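Local structure of DspB (Aggregatibacter actinomycetemcomitans, 1YHT) at residues 113-124 against 159-167. The protein probably hydrolyses the N-acetylglucosamine-containing polysaccharide that holds biofilms together, acting as a family 20 glycoside hydrolase that releases cells from the biofilm. Sequence-based numbering, arbitrary orientation.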
loop_
_atom_site.group_PDB
_atom_site.type_symbol
_atom_site.label_atom_id
_atom_site.label_comp_id
_atom_site.label_asym_id
_atom_site.label_seq_id
_atom_site.Cartn_x
_atom_site.Cartn_y
_atom_site.Cartn_z
ATOM N N PRO A 113 -1.739 -7.968 -1.348
ATOM C CA PRO A 113 -2.186 -7.003 -2.369
ATOM C C PRO A 113 -2.862 -5.796 -1.732
ATOM O O PRO A 113 -3.537 -5.954 -0.717
ATOM C CB PRO A 113 -3.169 -7.819 -3.232
ATOM C CG PRO A 113 -3.853 -8.758 -2.208
ATOM C CD PRO A 113 -2.592 -9.185 -1.334
ATOM N N GLU A 114 -2.700 -4.614 -2.350
ATOM C CA GLU A 114 -3.392 -3.395 -1.963
ATOM C C GLU A 114 -4.199 -2.883 -3.119
ATOM O O GLU A 114 -3.642 -2.426 -4.135
ATOM C CB GLU A 114 -2.455 -2.255 -1.466
ATOM C CG GLU A 114 -3.246 -1.049 -0.943
ATOM C CD GLU A 114 -2.442 0.175 -0.543
ATOM O OE1 GLU A 114 -1.200 0.105 -0.400
ATOM O OE2 GLU A 114 -3.092 1.252 -0.414
ATOM N N LEU A 115 -5.521 -2.908 -2.939
ATOM C CA LEU A 115 -6.442 -2.298 -3.878
ATOM C C LEU A 115 -6.944 -1.036 -3.195
ATOM O O LEU A 115 -7.829 -1.092 -2.377
ATOM C CB LEU A 115 -7.580 -3.285 -4.205
ATOM C CG LEU A 115 -8.487 -2.932 -5.379
ATOM C CD1 LEU A 115 -7.726 -3.029 -6.686
ATOM C CD2 LEU A 115 -9.732 -3.822 -5.381
ATOM N N ASP A 116 -6.317 0.097 -3.512
ATOM C CA ASP A 116 -6.545 1.314 -2.769
ATOM C C ASP A 116 -7.899 1.940 -3.193
ATOM O O ASP A 116 -8.317 1.866 -4.357
ATOM C CB ASP A 116 -5.375 2.303 -2.950
ATOM C CG ASP A 116 -5.300 3.349 -1.853
ATOM O OD1 ASP A 116 -6.293 3.508 -1.086
ATOM O OD2 ASP A 116 -4.241 4.044 -1.797
ATOM N N SER A 117 -8.565 2.485 -2.198
ATOM C CA SER A 117 -9.840 3.191 -2.334
ATOM C C SER A 117 -10.101 3.876 -1.001
ATOM O O SER A 117 -9.482 3.525 0.019
ATOM C CB SER A 117 -10.978 2.266 -2.734
ATOM O OG SER A 117 -11.595 1.618 -1.633
ATOM N N PRO A 118 -11.011 4.882 -0.993
ATOM C CA PRO A 118 -11.795 5.412 -2.103
ATOM C C PRO A 118 -11.079 6.355 -3.046
ATOM O O PRO A 118 -11.630 6.656 -4.110
ATOM C CB PRO A 118 -12.916 6.214 -1.388
ATOM C CG PRO A 118 -12.380 6.581 -0.125
ATOM C CD PRO A 118 -11.347 5.536 0.273
ATOM N N ASN A 119 -9.908 6.856 -2.653
ATOM C CA ASN A 119 -9.083 7.709 -3.526
ATOM C C ASN A 119 -7.996 6.816 -4.185
ATOM O O ASN A 119 -8.107 5.584 -4.138
ATOM C CB ASN A 119 -8.553 8.906 -2.696
ATOM C CG ASN A 119 -8.386 10.213 -3.522
ATOM O OD1 ASN A 119 -9.104 11.245 -3.307
ATOM N ND2 ASN A 119 -7.431 10.198 -4.446
ATOM N N HIS A 120 -6.963 7.419 -4.780
ATOM C CA HIS A 120 -5.810 6.670 -5.291
ATOM C C HIS A 120 -6.259 5.502 -6.198
ATOM O O HIS A 120 -5.734 4.379 -6.137
ATOM C CB HIS A 120 -4.931 6.223 -4.118
ATOM C CG HIS A 120 -4.125 7.335 -3.511
ATOM N ND1 HIS A 120 -3.055 7.913 -4.163
ATOM C CD2 HIS A 120 -4.237 7.987 -2.322
ATOM C CE1 HIS A 120 -2.550 8.878 -3.405
ATOM N NE2 HIS A 120 -3.233 8.930 -2.271
ATOM N N MET A 121 -7.233 5.783 -7.074
ATOM C CA MET A 121 -7.793 4.726 -7.935
ATOM C C MET A 121 -8.140 5.167 -9.324
ATOM O O MET A 121 -8.961 4.533 -9.985
ATOM C CB MET A 121 -8.976 4.015 -7.240
ATOM C CG MET A 121 -10.157 4.860 -6.867
ATOM S SD MET A 121 -11.522 3.979 -6.078
ATOM C CE MET A 121 -11.667 2.544 -7.135
ATOM N N THR A 122 -7.494 6.226 -9.812
ATOM C CA THR A 122 -7.799 6.745 -11.144
ATOM C C THR A 122 -7.547 5.734 -12.260
ATOM O O THR A 122 -8.292 5.696 -13.209
ATOM C CB THR A 122 -7.094 8.063 -11.438
ATOM O OG1 THR A 122 -7.384 8.973 -10.378
ATOM C CG2 THR A 122 -7.597 8.673 -12.737
ATOM N N ALA A 123 -6.503 4.924 -12.155
ATOM C CA ALA A 123 -6.210 3.966 -13.216
ATOM C C ALA A 123 -7.391 2.985 -13.394
ATOM O O ALA A 123 -7.788 2.653 -14.503
ATOM C CB ALA A 123 -4.925 3.222 -12.904
ATOM N N ILE A 124 -7.943 2.527 -12.285
ATOM C CA ILE A 124 -9.152 1.697 -12.317
ATOM C C ILE A 124 -10.288 2.428 -13.039
ATOM O O ILE A 124 -10.927 1.856 -13.897
ATOM C CB ILE A 124 -9.591 1.334 -10.900
ATOM C CG1 ILE A 124 -8.620 0.294 -10.279
ATOM C CG2 ILE A 124 -10.995 0.802 -10.893
ATOM C CD1 ILE A 124 -8.753 0.125 -8.769
ATOM N N PHE A 159 -19.331 -3.331 -6.892
ATOM C CA PHE A 159 -18.255 -3.255 -7.870
ATOM C C PHE A 159 -16.862 -3.492 -7.263
ATOM O O PHE A 159 -16.081 -4.316 -7.781
ATOM C CB PHE A 159 -18.251 -1.915 -8.600
ATOM C CG PHE A 159 -17.031 -1.726 -9.419
ATOM C CD1 PHE A 159 -16.922 -2.357 -10.648
ATOM C CD2 PHE A 159 -15.945 -1.011 -8.921
ATOM C CE1 PHE A 159 -15.740 -2.240 -11.421
ATOM C CE2 PHE A 159 -14.772 -0.915 -9.657
ATOM C CZ PHE A 159 -14.678 -1.523 -10.929
ATOM N N MET A 160 -16.569 -2.771 -6.179
ATOM C CA MET A 160 -15.311 -2.882 -5.445
ATOM C C MET A 160 -15.073 -4.315 -5.024
ATOM O O MET A 160 -13.975 -4.818 -5.210
ATOM C CB MET A 160 -15.266 -1.990 -4.192
ATOM C CG MET A 160 -14.992 -0.556 -4.495
ATOM S SD MET A 160 -13.551 -0.260 -5.527
ATOM C CE MET A 160 -12.227 -0.975 -4.605
ATOM N N GLN A 161 -16.111 -4.929 -4.477
ATOM C CA GLN A 161 -16.028 -6.274 -4.004
ATOM C C GLN A 161 -15.817 -7.285 -5.147
ATOM O O GLN A 161 -15.086 -8.206 -4.979
ATOM C CB GLN A 161 -17.265 -6.599 -3.197
ATOM C CG GLN A 161 -17.187 -5.947 -1.789
ATOM C CD GLN A 161 -18.438 -6.228 -0.970
ATOM O OE1 GLN A 161 -19.413 -6.780 -1.485
ATOM N NE2 GLN A 161 -18.409 -5.847 0.311
ATOM N N SER A 162 -16.447 -7.080 -6.295
ATOM C CA SER A 162 -16.176 -7.913 -7.477
ATOM C C SER A 162 -14.698 -7.846 -7.910
ATOM O O SER A 162 -14.142 -8.875 -8.236
ATOM C CB SER A 162 -17.118 -7.593 -8.637
ATOM O OG SER A 162 -16.705 -6.416 -9.301
ATOM N N LEU A 163 -14.059 -6.670 -7.846
ATOM C CA LEU A 163 -12.634 -6.519 -8.180
ATOM C C LEU A 163 -11.768 -7.120 -7.057
ATOM O O LEU A 163 -10.808 -7.867 -7.306
ATOM C CB LEU A 163 -12.272 -5.039 -8.398
ATOM C CG LEU A 163 -10.871 -4.701 -8.909
ATOM C CD1 LEU A 163 -10.527 -5.473 -10.250
ATOM C CD2 LEU A 163 -10.770 -3.173 -9.086
ATOM N N MET A 164 -12.166 -6.897 -5.813
ATOM C CA MET A 164 -11.469 -7.569 -4.702
ATOM C C MET A 164 -11.464 -9.086 -4.862
ATOM O O MET A 164 -10.422 -9.720 -4.660
ATOM C CB MET A 164 -12.074 -7.195 -3.364
ATOM C CG MET A 164 -11.895 -5.724 -2.986
ATOM S SD MET A 164 -12.974 -5.261 -1.573
ATOM C CE MET A 164 -12.184 -6.161 -0.235
ATOM N N SER A 165 -12.603 -9.667 -5.249
ATOM C CA SER A 165 -12.674 -11.128 -5.477
ATOM C C SER A 165 -11.685 -11.635 -6.530
ATOM O O SER A 165 -11.067 -12.700 -6.384
ATOM C CB SER A 165 -14.100 -11.518 -5.877
ATOM O OG SER A 165 -14.989 -11.289 -4.790
ATOM N N GLU A 166 -11.560 -10.880 -7.627
ATOM C CA GLU A 166 -10.594 -11.189 -8.662
ATOM C C GLU A 166 -9.152 -11.120 -8.140
ATOM O O GLU A 166 -8.327 -12.014 -8.400
ATOM C CB GLU A 166 -10.785 -10.222 -9.817
ATOM C CG GLU A 166 -9.837 -10.541 -10.974
ATOM C CD GLU A 166 -10.020 -9.620 -12.156
ATOM O OE1 GLU A 166 -9.359 -8.565 -12.175
ATOM O OE2 GLU A 166 -10.779 -9.984 -13.058
ATOM N N VAL A 167 -8.843 -10.055 -7.410
ATOM C CA VAL A 167 -7.488 -9.869 -6.822
ATOM C C VAL A 167 -7.165 -10.996 -5.831
ATOM O O VAL A 167 -6.082 -11.605 -5.862
ATOM C CB VAL A 167 -7.338 -8.486 -6.218
ATOM C CG1 VAL A 167 -6.062 -8.393 -5.409
ATOM C CG2 VAL A 167 -7.348 -7.414 -7.309
#
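L115 meets helix 159-167 through both branches of its isobutyl group, a worked example of how the outer face of a barrel strand is sealed by a helix. With CG anti to the backbone N (chi1 -168°), CD2 comes within 3.7 Å of M164 CG and 3.8 Å of L163 CG, while CD1 is 3.9 Å from L163 CD2, the two leucines crossing at a slant. P113 and V167 extend this apolar layer, their side chains running past one another head to tail with P113 CB 3.7 Å from V167 CG1. F178 of the adjoining strand 177-181 touches P113, L115 and V167.

M160 packs through its sulfur and methyl end. Bent at chi2 and chi3, it brings CE to 3.9 Å from both L115 CD2 and S117 CB, while its SD receives M121 CE at 3.7 Å, tip to tip. I124 also meets L163 end to end, CD1 to CD2 at 3.9 Å, and its CG2 meets the rim of the F159 ring, close to the ring plane.

Polar bonds run elsewhere: S162 OG donates to F159 O within the helix, and S117 OG bonds to Y198 OH. No hydrogen bond joins the two segments. Strand 113-117 and helix 159-167 run nearly antiparallel (166°), and cohesion between this TIM-barrel strand and its outer helix therefore rests on buried van der Waals packing, while E114 and D116, on the strand's other face, are hydrogen-bonded to H51, H53 and W216 and to G182 N, respectively.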